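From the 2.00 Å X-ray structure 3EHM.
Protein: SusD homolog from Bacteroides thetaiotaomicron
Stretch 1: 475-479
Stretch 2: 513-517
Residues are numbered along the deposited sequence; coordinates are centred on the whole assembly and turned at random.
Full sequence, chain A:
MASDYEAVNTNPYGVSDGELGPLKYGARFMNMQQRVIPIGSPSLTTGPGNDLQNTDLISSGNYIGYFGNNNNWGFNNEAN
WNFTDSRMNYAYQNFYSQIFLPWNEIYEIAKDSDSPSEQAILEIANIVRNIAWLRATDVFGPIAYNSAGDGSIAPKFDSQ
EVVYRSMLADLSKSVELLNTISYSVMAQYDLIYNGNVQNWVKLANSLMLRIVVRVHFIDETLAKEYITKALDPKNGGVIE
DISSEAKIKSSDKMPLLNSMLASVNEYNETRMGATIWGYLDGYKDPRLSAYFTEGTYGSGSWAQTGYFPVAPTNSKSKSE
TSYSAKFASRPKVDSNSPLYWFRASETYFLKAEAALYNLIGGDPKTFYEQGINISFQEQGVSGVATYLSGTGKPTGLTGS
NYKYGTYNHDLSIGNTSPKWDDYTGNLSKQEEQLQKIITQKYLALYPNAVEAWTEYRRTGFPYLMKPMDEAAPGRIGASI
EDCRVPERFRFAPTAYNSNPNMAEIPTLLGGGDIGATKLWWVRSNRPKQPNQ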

# COMPACT_ATOMS: atom_id res chain seq x y z
N ARG A 475 -1.72 -6.40 22.32
CA ARG A 475 -2.95 -5.64 22.13
C ARG A 475 -3.87 -6.21 21.05
O ARG A 475 -5.07 -5.93 21.05
CB ARG A 475 -2.63 -4.17 21.81
CG ARG A 475 -1.90 -3.44 22.91
CD ARG A 475 -1.89 -1.93 22.71
NE ARG A 475 -1.22 -1.27 23.83
CZ ARG A 475 0.05 -0.86 23.82
NH1 ARG A 475 0.80 -1.02 22.74
NH2 ARG A 475 0.58 -0.32 24.92
N ILE A 476 -3.31 -6.99 20.13
CA ILE A 476 -4.15 -7.56 19.07
C ILE A 476 -4.32 -9.07 19.22
O ILE A 476 -4.93 -9.71 18.37
CB ILE A 476 -3.57 -7.29 17.67
CG1 ILE A 476 -2.22 -7.99 17.51
CG2 ILE A 476 -3.46 -5.79 17.44
CD1 ILE A 476 -1.66 -7.92 16.10
N GLY A 477 -3.78 -9.62 20.30
CA GLY A 477 -3.89 -11.05 20.54
C GLY A 477 -2.76 -11.88 19.98
O GLY A 477 -2.93 -13.07 19.71
N ALA A 478 -1.59 -11.27 19.79
CA ALA A 478 -0.43 -11.97 19.26
C ALA A 478 0.75 -11.80 20.21
O ALA A 478 0.65 -11.08 21.20
CB ALA A 478 -0.07 -11.43 17.87
N SER A 479 1.88 -12.45 19.90
CA SER A 479 3.06 -12.33 20.75
C SER A 479 4.24 -11.79 19.94
O SER A 479 4.21 -11.78 18.71
CB SER A 479 3.45 -13.68 21.34
OG SER A 479 4.35 -14.37 20.49
N ASP A 513 -12.52 -11.30 15.48
CA ASP A 513 -12.36 -9.99 14.86
C ASP A 513 -11.33 -9.19 15.66
O ASP A 513 -11.67 -8.26 16.38
N ILE A 514 -10.08 -9.59 15.52
CA ILE A 514 -8.96 -8.95 16.20
C ILE A 514 -7.82 -8.79 15.19
O ILE A 514 -7.85 -9.39 14.11
CB ILE A 514 -8.48 -9.79 17.40
CG1 ILE A 514 -8.07 -11.19 16.91
CG2 ILE A 514 -9.58 -9.90 18.44
CD1 ILE A 514 -7.48 -12.06 18.00
N GLY A 515 -6.82 -7.99 15.55
CA GLY A 515 -5.71 -7.75 14.65
C GLY A 515 -4.78 -8.92 14.37
O GLY A 515 -4.03 -8.89 13.40
N ALA A 516 -4.83 -9.96 15.20
CA ALA A 516 -3.97 -11.12 15.02
C ALA A 516 -4.50 -12.15 14.03
O ALA A 516 -3.79 -13.06 13.61
CB ALA A 516 -3.71 -11.79 16.37
N THR A 517 -5.76 -12.01 13.63
CA THR A 517 -6.36 -12.97 12.70
C THR A 517 -5.85 -12.80 11.26
O THR A 517 -6.04 -11.76 10.63
CB THR A 517 -7.89 -12.85 12.73
OG1 THR A 517 -8.35 -13.15 14.05
CG2 THR A 517 -8.53 -13.81 11.74

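How do two short segments with no strand pairing come to lie against each other? Each bends its backbone at the contact. In the first, Gly477 is the residue where the chain leaves helical angles: its phi is positive, at 92°, and two bonds reach back into the last turn, making a Schellman motif. In the second, Ile514 to Thr517 form a type I beta turn, closed by a weak hydrogen bond from Thr517 N to Ile514 O at 3.4 Å. The helix ending and the turn come nearest at Ile476 and Gly515, whose CA atoms are 4.7 Å apart, and together the two stretches bury 196 Å².

What bonds one backbone to the other? A single hydrogen bond crosses the contact, from Ala516 N to Ile476 O at 3.2 Å. It is weak, because the angle at the hydrogen is 127°, far from straight. The same carbonyl is crowded by carbon: Ile476 O lies 3.1 Å from Ala516 CB and 3.5 Å from Ile514 CD1. The polar link is therefore set among methyl groups, and much of the contact is a matter of shape and apolar packing.

Why do glycines sit on both sides of so small an interface? Gly515 brings its bare backbone up to Ile476, whose CD1 lies 3.7 Å from Gly515 C. A CB on Gly515 would fall 2.8 Å from Ile476 CG2, a clash, so the missing side chain makes room for the isoleucine. At Gly477 the local backbone already calls for glycine, since a CB would be jammed against the carbonyl O of Ile476. A CB on Gly477 would also come within a tight 3.0 Å of Ile514 CD1.

Which side chains fill the space that remains? Ile476, buried and with chi1 in the p well and chi2 in t, gives up the most area to the other stretch. Its CA-to-CB bond points sideways, yet the side chain still packs along the turn, with Ile476 CG1 4.2 Å from Ala516 CB. The CA-to-CB bond of Ala516 points toward the first stretch, and Ala516 CB also meets Ala478 CB at 4.0 Å and lies 3.7 Å from Gly477 O. The CA-to-CB bond of Ile514 points toward the first stretch as well, and its CD1 rests against Ile476 O. These apolar groups have no directional bonds to satisfy; they gain from van der Waals contact and from surface withdrawn from water.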